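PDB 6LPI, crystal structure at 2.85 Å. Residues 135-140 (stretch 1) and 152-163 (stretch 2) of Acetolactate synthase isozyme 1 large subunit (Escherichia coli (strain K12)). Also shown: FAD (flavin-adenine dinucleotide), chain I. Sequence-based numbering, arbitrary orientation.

Stretch 1 135-140: TKHNYL
Stretch 2, residues 152-163: SDAFRIAQSGRP

Strand 137-140 runs nearly antiparallel to the helix already under way at Ser-152, with axes 165° apart and 9.5 Å at closest approach. Register is set by CA–CA distances of 7.2 Å for Lys-136 with Ala-158 and 7.5 Å for His-137 with Ile-157. Strand phi runs from -167 to -122 and psi from 106 to 167; phi/psi is -62/-29 at Ala-158, -112/-7 at Gln-159, -94/166 at Ser-160 and 47/-123 at Gly-161.

The CA-to-CB bond of Lys-136 (-70/-31) points toward stretch 2, with chi angles -176°, -162°, -144° and -172°. The nearly extended chain, off-well only at chi3, reaches three carbonyls: Lys-136 NZ hydrogen-bonds Ile-157 O at 2.8 Å and, weakly, Ser-160 O and Arg-162 O, both at 2.9 Å. Along the way Lys-136 CD packs 3.4 Å from Ile-157 CG2.

Ile-157 (chi1 -64°, m; chi2 165°, t) sends CD1 to the strand, 3.8 Å from His-137 CD2 at the ring edge (chi1 -169°, chi2 36°) and 3.1 Å from Tyr-139 OH. Tyr-139 (m, -63°; chi2 96°) also sets CE1 4.0 Å from Ala-154 CB, obliquely to its ring. The CA-to-CB bond of Asn-138 (p, 68°), between His-137 and Tyr-139 in the strand, points away, consistent with strand alternation.

Ser-160 (m, -46°) turns OG back to Arg-156 O, 2.7 Å. Arg-162, sideways at CA-to-CB and extended (chi1 175° to chi4 159°), places its CD 3.5 Å from FAD O2B.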

# COMPACT_ATOMS: atom_id res chain seq x y z
N THR B 135 11.95 -2.23 0.05
CA THR B 135 11.46 -3.14 -0.97
C THR B 135 11.04 -4.45 -0.32
O THR B 135 11.51 -4.80 0.75
CB THR B 135 12.53 -3.40 -2.00
OG1 THR B 135 13.77 -3.63 -1.31
CG2 THR B 135 12.67 -2.17 -2.84
N LYS B 136 10.13 -5.17 -0.98
CA LYS B 136 9.91 -6.55 -0.57
C LYS B 136 11.11 -7.44 -0.93
O LYS B 136 11.37 -8.43 -0.24
CB LYS B 136 8.62 -7.11 -1.19
CG LYS B 136 8.33 -8.51 -0.71
CD LYS B 136 7.37 -9.25 -1.58
CE LYS B 136 6.49 -10.12 -0.75
NZ LYS B 136 5.63 -11.02 -1.54
N HIS B 137 11.82 -7.12 -2.01
CA HIS B 137 13.14 -7.70 -2.28
C HIS B 137 13.79 -6.88 -3.40
O HIS B 137 13.11 -6.12 -4.10
CB HIS B 137 13.04 -9.17 -2.67
CG HIS B 137 14.36 -9.88 -2.69
ND1 HIS B 137 15.36 -9.60 -1.79
CD2 HIS B 137 14.83 -10.85 -3.50
CE1 HIS B 137 16.40 -10.39 -2.03
NE2 HIS B 137 16.10 -11.16 -3.07
N ASN B 138 15.10 -7.03 -3.58
CA ASN B 138 15.77 -6.23 -4.60
C ASN B 138 16.94 -7.02 -5.19
O ASN B 138 17.33 -8.06 -4.66
CB ASN B 138 16.24 -4.88 -4.05
CG ASN B 138 17.35 -5.02 -3.04
OD1 ASN B 138 17.58 -6.10 -2.50
ND2 ASN B 138 18.07 -3.94 -2.80
N TYR B 139 17.48 -6.53 -6.31
CA TYR B 139 18.54 -7.27 -7.00
C TYR B 139 19.57 -6.33 -7.60
O TYR B 139 19.24 -5.23 -8.04
CB TYR B 139 18.02 -8.14 -8.15
CG TYR B 139 17.08 -9.23 -7.74
CD1 TYR B 139 15.69 -9.02 -7.82
CD2 TYR B 139 17.54 -10.46 -7.30
CE1 TYR B 139 14.79 -10.01 -7.46
CE2 TYR B 139 16.64 -11.46 -6.93
CZ TYR B 139 15.27 -11.23 -7.01
OH TYR B 139 14.36 -12.20 -6.66
N LEU B 140 20.82 -6.80 -7.63
CA LEU B 140 21.86 -6.22 -8.47
C LEU B 140 22.38 -7.33 -9.37
O LEU B 140 23.15 -8.18 -8.93
CB LEU B 140 23.00 -5.62 -7.66
CG LEU B 140 24.18 -5.19 -8.55
CD1 LEU B 140 23.87 -3.90 -9.32
CD2 LEU B 140 25.46 -5.02 -7.78
N SER B 152 12.14 -13.68 -13.37
CA SER B 152 11.06 -14.59 -13.01
C SER B 152 10.81 -14.56 -11.51
O SER B 152 9.66 -14.67 -11.06
CB SER B 152 11.34 -16.00 -13.50
OG SER B 152 10.33 -16.84 -12.98
N ASP B 153 11.87 -14.46 -10.70
CA ASP B 153 11.59 -14.43 -9.28
C ASP B 153 11.06 -13.07 -8.85
O ASP B 153 10.14 -13.02 -8.02
CB ASP B 153 12.82 -14.84 -8.48
CG ASP B 153 13.23 -16.26 -8.77
OD1 ASP B 153 12.33 -17.13 -8.87
OD2 ASP B 153 14.44 -16.54 -8.81
N ALA B 154 11.54 -11.98 -9.46
CA ALA B 154 11.01 -10.67 -9.09
C ALA B 154 9.49 -10.63 -9.25
O ALA B 154 8.75 -10.34 -8.30
CB ALA B 154 11.69 -9.57 -9.91
N PHE B 155 9.01 -11.04 -10.43
CA PHE B 155 7.58 -11.03 -10.68
C PHE B 155 6.83 -12.01 -9.79
O PHE B 155 5.67 -11.77 -9.45
CB PHE B 155 7.28 -11.34 -12.15
CG PHE B 155 7.20 -10.12 -13.01
CD1 PHE B 155 8.34 -9.45 -13.40
CD2 PHE B 155 5.96 -9.64 -13.42
CE1 PHE B 155 8.26 -8.33 -14.18
CE2 PHE B 155 5.87 -8.52 -14.20
CZ PHE B 155 7.03 -7.86 -14.58
N ARG B 156 7.47 -13.11 -9.39
CA ARG B 156 6.81 -13.97 -8.41
C ARG B 156 6.73 -13.23 -7.08
O ARG B 156 5.65 -13.06 -6.51
CB ARG B 156 7.56 -15.30 -8.29
CG ARG B 156 6.97 -16.30 -7.29
CD ARG B 156 7.86 -17.54 -7.08
NE ARG B 156 9.21 -17.19 -6.59
CZ ARG B 156 9.55 -17.06 -5.31
NH1 ARG B 156 8.66 -17.22 -4.33
NH2 ARG B 156 10.81 -16.74 -4.99
N ILE B 157 7.87 -12.68 -6.63
CA ILE B 157 7.93 -12.08 -5.31
C ILE B 157 6.99 -10.89 -5.21
O ILE B 157 6.28 -10.72 -4.21
CB ILE B 157 9.38 -11.65 -5.02
CG1 ILE B 157 10.31 -12.85 -4.96
CG2 ILE B 157 9.44 -10.78 -3.80
CD1 ILE B 157 11.77 -12.47 -5.03
N ALA B 158 6.92 -10.08 -6.25
CA ALA B 158 6.08 -8.90 -6.19
C ALA B 158 4.61 -9.24 -5.99
O ALA B 158 3.85 -8.44 -5.43
CB ALA B 158 6.27 -8.07 -7.45
N GLN B 159 4.17 -10.41 -6.47
CA GLN B 159 2.75 -10.69 -6.52
C GLN B 159 2.29 -11.77 -5.56
O GLN B 159 1.08 -12.02 -5.48
CB GLN B 159 2.29 -11.04 -7.95
CG GLN B 159 2.66 -12.42 -8.48
CD GLN B 159 2.62 -12.46 -10.01
OE1 GLN B 159 2.07 -11.57 -10.65
NE2 GLN B 159 3.19 -13.51 -10.59
N SER B 160 3.21 -12.46 -4.88
CA SER B 160 2.78 -13.56 -4.03
C SER B 160 2.58 -13.07 -2.62
O SER B 160 3.01 -11.97 -2.26
CB SER B 160 3.79 -14.71 -4.04
OG SER B 160 4.21 -15.01 -5.35
N GLY B 161 1.92 -13.89 -1.82
CA GLY B 161 1.67 -13.64 -0.42
C GLY B 161 1.18 -12.24 -0.19
O GLY B 161 0.17 -11.83 -0.77
N ARG B 162 1.88 -11.48 0.64
CA ARG B 162 1.60 -10.07 0.76
C ARG B 162 2.41 -9.35 -0.31
O ARG B 162 3.64 -9.35 -0.23
CB ARG B 162 1.96 -9.58 2.15
CG ARG B 162 1.81 -8.11 2.37
CD ARG B 162 2.31 -7.79 3.75
NE ARG B 162 2.03 -6.42 4.17
CZ ARG B 162 2.02 -6.04 5.44
NH1 ARG B 162 2.25 -6.93 6.39
NH2 ARG B 162 1.78 -4.79 5.77
N PRO B 163 1.78 -8.76 -1.32
CA PRO B 163 2.53 -8.20 -2.45
C PRO B 163 3.38 -6.99 -2.06
O PRO B 163 3.22 -6.39 -0.99
CB PRO B 163 1.44 -7.81 -3.45
CG PRO B 163 0.17 -8.41 -2.93
CD PRO B 163 0.34 -8.56 -1.45
PA FAD I . -3.04 -2.52 4.74
O1A FAD I . -3.86 -1.97 3.64
O2A FAD I . -1.56 -2.27 4.69
O5B FAD I . -3.41 -4.06 4.66
C5B FAD I . -2.43 -5.06 4.34
C4B FAD I . -2.67 -6.23 5.26
O4B FAD I . -3.49 -7.22 4.60
C3B FAD I . -1.40 -6.96 5.70
O3B FAD I . -1.57 -7.38 7.05
C2B FAD I . -1.33 -8.10 4.67
O2B FAD I . -0.55 -9.21 5.07
C1B FAD I . -2.81 -8.46 4.61
N9A FAD I . -3.21 -9.23 3.45
C8A FAD I . -3.01 -8.92 2.13
N7A FAD I . -3.51 -9.80 1.29
C5A FAD I . -4.09 -10.75 2.12
C6A FAD I . -4.78 -11.95 1.86
N6A FAD I . -5.02 -12.42 0.63
N1A FAD I . -5.21 -12.68 2.91
C2A FAD I . -4.96 -12.22 4.15
N3A FAD I . -4.33 -11.11 4.52
C4A FAD I . -3.91 -10.41 3.45
N1 FAD I . -6.76 4.39 8.48
C2 FAD I . -7.85 4.05 9.22
O2 FAD I . -8.21 2.89 9.33
N3 FAD I . -8.59 5.04 9.85
C4 FAD I . -8.34 6.39 9.81
O4 FAD I . -9.07 7.17 10.41
C4X FAD I . -7.16 6.74 9.03
N5 FAD I . -6.83 8.01 8.93
C5X FAD I . -5.72 8.34 8.17
C6 FAD I . -5.36 9.68 8.04
C7 FAD I . -4.25 10.05 7.27
C7M FAD I . -3.88 11.51 7.17
C8 FAD I . -3.50 9.07 6.62
C8M FAD I . -2.29 9.44 5.79
C9 FAD I . -3.86 7.73 6.74
C9A FAD I . -4.95 7.36 7.52
N10 FAD I . -5.34 6.01 7.66
C10 FAD I . -6.44 5.67 8.40
C1' FAD I . -4.59 4.94 7.00
C2' FAD I . -3.61 4.25 7.94
O2' FAD I . -2.39 4.99 8.00
C3' FAD I . -3.29 2.85 7.40
O3' FAD I . -2.80 2.95 6.07
C4' FAD I . -4.48 1.90 7.41
O4' FAD I . -5.26 2.14 8.57
C5' FAD I . -4.05 0.45 7.38
O5' FAD I . -5.15 -0.36 6.93
P FAD I . -4.98 -1.89 6.74
O1P FAD I . -4.96 -2.56 8.11
O2P FAD I . -5.89 -2.32 5.83
O3P FAD I . -3.55 -1.97 6.14